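Local structure of meso-diaminopimelate dehydrogenase (Clostridium tetani, 3WGY) at residues H145-S157 with G169-A183. The protein catalyses the reversible NADP-dependent oxidative deamination of meso-diaminopimelate, and is here an engineered variant holding the branched 2-oxo acid 4-methyl-2-oxovalerate. The protein carries 6 engineered substitutions. Residues are numbered along the deposited sequence; the frame is centred on the assembly and turned at random.
Sequences HTFWGKGVSLGHS and GIQYIIPIKGALDKA. Engineered in segment 145-157: L154 (natural residue Gln). Engineered in segment 169-183: I173 (natural residue Thr). With COI (2-oxo-4-methylpentanoic acid), chain C.
Q171 reaches from its strand to H156 and S153, two residues of the pocket that holds 2-oxo-4-methylpentanoic acid. NE2 of Q171 lies over one face of the H156 imidazole, 3.2 Å from CD2 of H156, with ring and amide planes 34° apart. A bend at chi2 (-91°) turns the amide across H156 and leaves OE1 to accept a weak bond from the backbone N of S153. At the ring edge, ND1 of H156 donates in the ring plane to carboxylate oxygen O1 of the ligand, at 3.2 Å; Y224 and F225 also meet this imidazole edge-to-face. Next to this group, the backbone N of Q171 gives a hydrogen bond to OG of S157, 3.2 Å away, which ties the helix start to the strand. Farther along, G151 and I173 form an antiparallel hydrogen-bonded pair, firm from N of I173 to O of G151 (3.0 Å) and weak in return. K150 keeps an extended chain, CG anti to the backbone N (chi1 -179°), and lays CE on the face of the Y172 ring, 3.7 Å from its centroid. NZ continues above that face as a cation-pi partner, while the Y172 hydroxyl bonds to H244. Beyond the turn, CD2 of L180 sits over the centre of the F147 ring, 3.7 Å from the centroid, A179 CB meets the ring edge, and P175 packs against F147 CB and the backbone of G149. Segment 145-157 passes from the end of strand 142-147, beside 249-258 in the antiparallel sheet, to the short edge strand 151-152 of the mixed sheet. There 151-152 runs along 166-175, whose other neighbour is 197-205, and helix 177-184 packs back against strand 142-147, with L180 and A183 also touching 249-258.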
ATOM      1  N   HIS B 145       9.188  -9.099   5.682  1.00 31.02           N
ATOM      2  CA  HIS B 145       8.970  -9.400   7.082  1.00 31.49           C
ATOM      3  C   HIS B 145       7.583  -8.947   7.531  1.00 32.93           C
ATOM      4  O   HIS B 145       7.272  -7.753   7.483  1.00 29.63           O
ATOM      5  CB  HIS B 145      10.025  -8.699   7.935  1.00 33.13           C
ATOM      6  CG  HIS B 145      11.429  -9.142   7.653  1.00 34.92           C
ATOM      7  ND1 HIS B 145      11.840 -10.450   7.811  1.00 37.60           N
ATOM      8  CD2 HIS B 145      12.519  -8.450   7.248  1.00 34.93           C
ATOM      9  CE1 HIS B 145      13.123 -10.544   7.515  1.00 36.00           C
ATOM     10  NE2 HIS B 145      13.559  -9.346   7.172  1.00 38.80           N
ATOM     11  N   THR B 146       6.746  -9.892   7.950  1.00 29.63           N
ATOM     12  CA  THR B 146       5.426  -9.540   8.443  1.00 31.88           C
ATOM     13  C   THR B 146       5.390  -9.799   9.948  1.00 31.89           C
ATOM     14  O   THR B 146       5.810 -10.859  10.419  1.00 30.45           O
ATOM     15  CB  THR B 146       4.295 -10.362   7.784  1.00 32.71           C
ATOM     16  OG1 THR B 146       4.351 -10.216   6.361  1.00 35.01           O
ATOM     17  CG2 THR B 146       2.943  -9.861   8.259  1.00 32.40           C
ATOM     18  N   PHE B 147       4.911  -8.815  10.695  1.00 29.86           N
ATOM     19  CA  PHE B 147       4.791  -8.927  12.151  1.00 30.19           C
ATOM     20  C   PHE B 147       3.327  -8.674  12.490  1.00 31.51           C
ATOM     21  O   PHE B 147       2.677  -7.844  11.856  1.00 30.48           O
ATOM     22  CB  PHE B 147       5.647  -7.876  12.860  1.00 32.17           C
ATOM     23  CG  PHE B 147       7.130  -8.043  12.664  1.00 33.37           C
ATOM     24  CD1 PHE B 147       7.718  -7.802  11.435  1.00 36.38           C
ATOM     25  CD2 PHE B 147       7.948  -8.392  13.736  1.00 35.38           C
ATOM     26  CE1 PHE B 147       9.101  -7.899  11.269  1.00 35.53           C
ATOM     27  CE2 PHE B 147       9.334  -8.491  13.581  1.00 32.86           C
ATOM     28  CZ  PHE B 147       9.909  -8.242  12.344  1.00 35.95           C
ATOM     29  N   TRP B 148       2.777  -9.320  13.423  1.00 29.84           N
ATOM     30  CA  TRP B 148       1.395  -9.084  13.793  1.00 32.52           C
ATOM     31  C   TRP B 148       1.385  -8.354  15.138  1.00 36.09           C
ATOM     32  O   TRP B 148       1.660  -8.940  16.185  1.00 37.04           O
ATOM     33  CB  TRP B 148       0.640 -10.414  13.815  1.00 32.53           C
ATOM     34  CG  TRP B 148       0.527 -10.991  12.414  1.00 33.81           C
ATOM     35  CD1 TRP B 148      -0.421 -10.685  11.472  1.00 35.01           C
ATOM     36  CD2 TRP B 148       1.456 -11.880  11.770  1.00 34.81           C
ATOM     37  NE1 TRP B 148      -0.137 -11.324  10.281  1.00 33.55           N
ATOM     38  CE2 TRP B 148       1.007 -12.064  10.437  1.00 34.59           C
ATOM     39  CE3 TRP B 148       2.625 -12.534  12.186  1.00 36.49           C
ATOM     40  CZ2 TRP B 148       1.686 -12.878   9.520  1.00 35.64           C
ATOM     41  CZ3 TRP B 148       3.304 -13.345  11.270  1.00 37.25           C
ATOM     42  CH2 TRP B 148       2.828 -13.508   9.951  1.00 37.74           C
ATOM     43  N   GLY B 149       1.121  -7.045  15.051  1.00 39.21           N
ATOM     44  CA  GLY B 149       1.090  -6.132  16.188  1.00 35.85           C
ATOM     45  C   GLY B 149       0.392  -6.675  17.398  1.00 35.13           C
ATOM     46  O   GLY B 149      -0.190  -7.759  17.329  1.00 37.92           O
ATOM     47  N   LYS B 150       0.428  -5.938  18.508  1.00 32.61           N
ATOM     48  CA  LYS B 150      -0.217  -6.425  19.725  1.00 32.00           C
ATOM     49  C   LYS B 150      -1.675  -6.819  19.486  1.00 30.48           C
ATOM     50  O   LYS B 150      -2.506  -5.998  19.105  1.00 28.29           O
ATOM     51  CB  LYS B 150      -0.136  -5.384  20.846  1.00 32.60           C
ATOM     52  CG  LYS B 150      -0.778  -5.857  22.141  1.00 32.37           C
ATOM     53  CD  LYS B 150      -0.514  -4.882  23.280  1.00 33.87           C
ATOM     54  CE  LYS B 150      -1.203  -5.332  24.560  1.00 36.04           C
ATOM     55  NZ  LYS B 150      -0.820  -4.482  25.725  1.00 35.67           N
ATOM     56  N   GLY B 151      -1.983  -8.153  19.605  1.00 36.76           N
ATOM     57  CA  GLY B 151      -3.359  -8.587  19.591  1.00 37.12           C
ATOM     58  C   GLY B 151      -3.471  -9.921  20.286  1.00 36.83           C
ATOM     59  O   GLY B 151      -2.461 -10.573  20.567  1.00 34.94           O
ATOM     60  N   VAL B 152      -4.697 -10.335  20.569  1.00 39.17           N
ATOM     61  CA  VAL B 152      -4.939 -11.577  21.258  1.00 42.04           C
ATOM     62  C   VAL B 152      -4.955 -12.785  20.333  1.00 43.78           C
ATOM     63  O   VAL B 152      -5.312 -12.688  19.157  1.00 42.04           O
ATOM     64  CB  VAL B 152      -6.276 -11.518  22.010  1.00 42.19           C
ATOM     65  CG1 VAL B 152      -6.449 -12.776  22.828  1.00 44.88           C
ATOM     66  CG2 VAL B 152      -6.340 -10.274  22.891  1.00 42.88           C
ATOM     67  N   SER B 153      -4.529 -13.922  20.873  1.00 46.39           N
ATOM     68  CA  SER B 153      -4.544 -15.180  20.134  1.00 48.39           C
ATOM     69  C   SER B 153      -5.514 -16.047  20.921  1.00 50.65           C
ATOM     70  O   SER B 153      -5.136 -16.684  21.901  1.00 50.22           O
ATOM     71  CB  SER B 153      -3.161 -15.820  20.121  1.00 48.28           C
ATOM     72  OG  SER B 153      -2.204 -14.929  19.581  1.00 49.89           O
ATOM     73  N   LEU B 154      -6.771 -16.052  20.493  1.00 53.91           N
ATOM     74  CA  LEU B 154      -7.819 -16.805  21.184  1.00 56.09           C
ATOM     75  C   LEU B 154      -7.366 -18.154  21.722  1.00 56.73           C
ATOM     76  O   LEU B 154      -7.577 -18.458  22.900  1.00 56.80           O
ATOM     77  CB  LEU B 154      -9.038 -16.987  20.268  1.00 56.66           C
ATOM     78  CG  LEU B 154     -10.291 -17.644  20.863  1.00 57.65           C
ATOM     79  CD1 LEU B 154     -10.136 -19.154  20.829  1.00 59.01           C
ATOM     80  CD2 LEU B 154     -10.534 -17.141  22.289  1.00 59.06           C
ATOM     81  N   GLY B 155      -6.751 -18.957  20.859  1.00 56.04           N
ATOM     82  CA  GLY B 155      -6.291 -20.264  21.275  1.00 55.20           C
ATOM     83  C   GLY B 155      -5.440 -20.175  22.522  1.00 54.31           C
ATOM     84  O   GLY B 155      -5.629 -20.939  23.466  1.00 55.00           O
ATOM     85  N   HIS B 156      -4.506 -19.230  22.526  1.00 52.89           N
ATOM     86  CA  HIS B 156      -3.610 -19.039  23.655  1.00 51.70           C
ATOM     87  C   HIS B 156      -4.320 -18.683  24.960  1.00 50.72           C
ATOM     88  O   HIS B 156      -3.905 -19.123  26.032  1.00 50.43           O
ATOM     89  CB  HIS B 156      -2.571 -17.973  23.312  1.00 51.17           C
ATOM     90  CG  HIS B 156      -1.618 -18.394  22.235  1.00 51.28           C
ATOM     91  ND1 HIS B 156      -2.034 -18.724  20.959  1.00 51.94           N
ATOM     92  CD2 HIS B 156      -0.272 -18.541  22.245  1.00 52.44           C
ATOM     93  CE1 HIS B 156      -0.984 -19.053  20.232  1.00 52.95           C
ATOM     94  NE2 HIS B 156       0.096 -18.953  20.988  1.00 52.64           N
ATOM     95  N   SER B 157      -5.387 -17.890  24.871  1.00 49.67           N
ATOM     96  CA  SER B 157      -6.146 -17.503  26.056  1.00 48.94           C
ATOM     97  C   SER B 157      -6.846 -18.714  26.646  1.00 48.40           C
ATOM     98  O   SER B 157      -6.950 -18.845  27.866  1.00 47.48           O
ATOM     99  CB  SER B 157      -7.174 -16.423  25.714  1.00 48.64           C
ATOM    100  OG  SER B 157      -6.535 -15.174  25.507  1.00 50.74           O
ATOM    101  N   GLY B 169      -7.742 -15.350  32.236  1.00 34.98           N
ATOM    102  CA  GLY B 169      -6.569 -14.697  31.691  1.00 33.93           C
ATOM    103  C   GLY B 169      -6.666 -14.364  30.215  1.00 33.83           C
ATOM    104  O   GLY B 169      -7.630 -14.712  29.540  1.00 33.69           O
ATOM    105  N   ILE B 170      -5.646 -13.682  29.717  1.00 33.40           N
ATOM    106  CA  ILE B 170      -5.592 -13.287  28.319  1.00 33.89           C
ATOM    107  C   ILE B 170      -4.137 -13.268  27.850  1.00 33.68           C
ATOM    108  O   ILE B 170      -3.227 -12.988  28.633  1.00 35.11           O
ATOM    109  CB  ILE B 170      -6.214 -11.874  28.129  1.00 32.92           C
ATOM    110  CG1 ILE B 170      -6.331 -11.535  26.638  1.00 34.60           C
ATOM    111  CG2 ILE B 170      -5.341 -10.830  28.824  1.00 31.70           C
ATOM    112  CD1 ILE B 170      -7.193 -10.305  26.350  1.00 32.96           C
ATOM    113  N   GLN B 171      -3.924 -13.577  26.577  1.00 33.34           N
ATOM    114  CA  GLN B 171      -2.586 -13.586  25.989  1.00 34.78           C
ATOM    115  C   GLN B 171      -2.508 -12.566  24.858  1.00 34.02           C
ATOM    116  O   GLN B 171      -3.518 -12.252  24.230  1.00 34.81           O
ATOM    117  CB  GLN B 171      -2.251 -14.984  25.427  1.00 36.31           C
ATOM    118  CG  GLN B 171      -0.938 -15.053  24.620  1.00 40.29           C
ATOM    119  CD  GLN B 171      -1.110 -14.811  23.118  1.00 42.87           C
ATOM    120  OE1 GLN B 171      -2.049 -14.144  22.679  1.00 44.48           O
ATOM    121  NE2 GLN B 171      -0.183 -15.346  22.325  1.00 47.05           N
ATOM    122  N   TYR B 172      -1.305 -12.051  24.618  1.00 32.18           N
ATOM    123  CA  TYR B 172      -1.043 -11.099  23.545  1.00 34.13           C
ATOM    124  C   TYR B 172       0.248 -11.502  22.845  1.00 35.23           C
ATOM    125  O   TYR B 172       1.218 -11.887  23.501  1.00 35.13           O
ATOM    126  CB  TYR B 172      -0.816  -9.682  24.080  1.00 30.58           C
ATOM    127  CG  TYR B 172      -2.010  -9.016  24.707  1.00 33.23           C
ATOM    128  CD1 TYR B 172      -3.032  -8.475  23.921  1.00 33.27           C
ATOM    129  CD2 TYR B 172      -2.114  -8.911  26.093  1.00 33.25           C
ATOM    130  CE1 TYR B 172      -4.127  -7.845  24.507  1.00 33.51           C
ATOM    131  CE2 TYR B 172      -3.198  -8.289  26.685  1.00 34.33           C
ATOM    132  CZ  TYR B 172      -4.198  -7.756  25.888  1.00 32.70           C
ATOM    133  OH  TYR B 172      -5.258  -7.126  26.481  1.00 33.03           O
ATOM    134  N   ILE B 173       0.256 -11.424  21.520  1.00 36.07           N
ATOM    135  CA  ILE B 173       1.465 -11.699  20.756  1.00 37.23           C
ATOM    136  C   ILE B 173       1.905 -10.282  20.436  1.00 36.78           C
ATOM    137  O   ILE B 173       1.081  -9.447  20.053  1.00 38.64           O
ATOM    138  CB  ILE B 173       1.195 -12.465  19.436  1.00 39.37           C
ATOM    139  CG1 ILE B 173       0.674 -13.875  19.738  1.00 42.25           C
ATOM    140  CG2 ILE B 173       2.486 -12.566  18.631  1.00 40.13           C
ATOM    141  CD1 ILE B 173       0.453 -14.758  18.503  1.00 42.50           C
ATOM    142  N   ILE B 174       3.183  -9.988  20.613  1.00 34.93           N
ATOM    143  CA  ILE B 174       3.660  -8.640  20.357  1.00 33.75           C
ATOM    144  C   ILE B 174       4.986  -8.631  19.624  1.00 35.19           C
ATOM    145  O   ILE B 174       5.909  -9.364  19.987  1.00 34.26           O
ATOM    146  CB  ILE B 174       3.867  -7.854  21.674  1.00 35.44           C
ATOM    147  CG1 ILE B 174       2.621  -7.943  22.558  1.00 33.36           C
ATOM    148  CG2 ILE B 174       4.211  -6.396  21.355  1.00 30.14           C
ATOM    149  CD1 ILE B 174       2.795  -7.251  23.907  1.00 37.77           C
ATOM    150  N   PRO B 175       5.096  -7.813  18.567  1.00 35.40           N
ATOM    151  CA  PRO B 175       6.352  -7.742  17.822  1.00 36.46           C
ATOM    152  C   PRO B 175       7.439  -7.201  18.750  1.00 36.94           C
ATOM    153  O   PRO B 175       7.174  -6.340  19.586  1.00 38.57           O
ATOM    154  CB  PRO B 175       6.022  -6.774  16.690  1.00 36.17           C
ATOM    155  CG  PRO B 175       4.574  -7.075  16.422  1.00 35.85           C
ATOM    156  CD  PRO B 175       4.002  -7.166  17.820  1.00 36.47           C
ATOM    157  N   ILE B 176       8.654  -7.717  18.611  1.00 37.17           N
ATOM    158  CA  ILE B 176       9.772  -7.273  19.432  1.00 37.18           C
ATOM    159  C   ILE B 176      10.420  -6.086  18.736  1.00 38.50           C
ATOM    160  O   ILE B 176      10.819  -6.188  17.578  1.00 37.62           O
ATOM    161  CB  ILE B 176      10.798  -8.408  19.602  1.00 39.00           C
ATOM    162  CG1 ILE B 176      10.148  -9.574  20.348  1.00 37.78           C
ATOM    163  CG2 ILE B 176      12.023  -7.903  20.357  1.00 38.10           C
ATOM    164  CD1 ILE B 176      10.970 -10.840  20.353  1.00 38.33           C
ATOM    165  N   LYS B 177      10.530  -4.960  19.434  1.00 40.69           N
ATOM    166  CA  LYS B 177      11.107  -3.763  18.829  1.00 44.43           C
ATOM    167  C   LYS B 177      12.452  -4.016  18.160  1.00 44.20           C
ATOM    168  O   LYS B 177      12.719  -3.493  17.077  1.00 44.72           O
ATOM    169  CB  LYS B 177      11.268  -2.646  19.861  1.00 46.85           C
ATOM    170  CG  LYS B 177      11.543  -1.294  19.215  1.00 51.99           C
ATOM    171  CD  LYS B 177      11.959  -0.246  20.233  1.00 54.28           C
ATOM    172  CE  LYS B 177      11.973   1.149  19.616  1.00 57.09           C
ATOM    173  NZ  LYS B 177      12.824   1.238  18.393  1.00 57.53           N
ATOM    174  N   GLY B 178      13.295  -4.815  18.811  1.00 44.05           N
ATOM    175  CA  GLY B 178      14.605  -5.123  18.263  1.00 41.75           C
ATOM    176  C   GLY B 178      14.532  -5.632  16.837  1.00 39.96           C
ATOM    177  O   GLY B 178      15.278  -5.177  15.972  1.00 39.78           O
ATOM    178  N   ALA B 179      13.640  -6.584  16.591  1.00 37.11           N
ATOM    179  CA  ALA B 179      13.471  -7.141  15.256  1.00 36.37           C
ATOM    180  C   ALA B 179      12.905  -6.098  14.291  1.00 34.94           C
ATOM    181  O   ALA B 179      13.304  -6.035  13.129  1.00 31.74           O
ATOM    182  CB  ALA B 179      12.550  -8.350  15.310  1.00 35.90           C
ATOM    183  N   LEU B 180      11.965  -5.287  14.765  1.00 35.49           N
ATOM    184  CA  LEU B 180      11.376  -4.270  13.902  1.00 37.71           C
ATOM    185  C   LEU B 180      12.443  -3.282  13.465  1.00 38.93           C
ATOM    186  O   LEU B 180      12.534  -2.944  12.285  1.00 39.58           O
ATOM    187  CB  LEU B 180      10.242  -3.527  14.617  1.00 38.17           C
ATOM    188  CG  LEU B 180       8.893  -4.239  14.771  1.00 39.39           C
ATOM    189  CD1 LEU B 180       7.950  -3.343  15.568  1.00 39.02           C
ATOM    190  CD2 LEU B 180       8.293  -4.556  13.393  1.00 38.20           C
ATOM    191  N   ASP B 181      13.260  -2.832  14.413  1.00 38.67           N
ATOM    192  CA  ASP B 181      14.323  -1.881  14.108  1.00 41.22           C
ATOM    193  C   ASP B 181      15.315  -2.475  13.118  1.00 40.84           C
ATOM    194  O   ASP B 181      15.737  -1.800  12.179  1.00 38.78           O
ATOM    195  CB  ASP B 181      15.060  -1.464  15.387  1.00 43.32           C
ATOM    196  CG  ASP B 181      14.169  -0.684  16.350  1.00 47.65           C
ATOM    197  OD1 ASP B 181      12.952  -0.549  16.092  1.00 47.97           O
ATOM    198  OD2 ASP B 181      14.691  -0.205  17.374  1.00 50.97           O
ATOM    199  N   LYS B 182      15.688  -3.736  13.323  1.00 39.68           N
ATOM    200  CA  LYS B 182      16.627  -4.383  12.416  1.00 41.70           C
ATOM    201  C   LYS B 182      16.015  -4.553  11.036  1.00 40.19           C
ATOM    202  O   LYS B 182      16.687  -4.354  10.030  1.00 41.60           O
ATOM    203  CB  LYS B 182      17.076  -5.735  12.976  1.00 44.70           C
ATOM    204  CG  LYS B 182      17.874  -5.632  14.282  1.00 47.61           C
ATOM    205  CD  LYS B 182      18.988  -4.575  14.205  1.00 51.48           C
ATOM    206  CE  LYS B 182      18.443  -3.162  14.449  1.00 51.92           C
ATOM    207  NZ  LYS B 182      19.425  -2.082  14.164  1.00 54.22           N
ATOM    208  N   ALA B 183      14.739  -4.911  10.983  1.00 38.90           N
ATOM    209  CA  ALA B 183      14.075  -5.065   9.698  1.00 38.32           C
ATOM    210  C   ALA B 183      14.085  -3.706   9.006  1.00 38.51           C
ATOM    211  O   ALA B 183      14.501  -3.585   7.856  1.00 38.81           O
ATOM    212  CB  ALA B 183      12.641  -5.544   9.893  1.00 35.32           C
TER
HETATM  213  C1  COI C 400      -5.486 -18.016  18.332  1.00105.88           C
HETATM  214  O1  COI C 400      -4.635 -18.255  19.210  1.00105.44           O
HETATM  215  O2  COI C 400      -5.724 -16.832  17.996  1.00104.97           O
HETATM  216  C2  COI C 400      -6.245 -19.162  17.660  1.00106.30           C
HETATM  217  O3  COI C 400      -6.038 -20.339  17.955  1.00107.41           O
HETATM  218  C3  COI C 400      -7.280 -18.759  16.610  1.00105.86           C
HETATM  219  C4  COI C 400      -8.675 -18.733  17.240  1.00105.40           C
HETATM  220  C5  COI C 400      -9.696 -18.262  16.203  1.00105.07           C
HETATM  221  C6  COI C 400      -9.047 -20.135  17.727  1.00105.10           C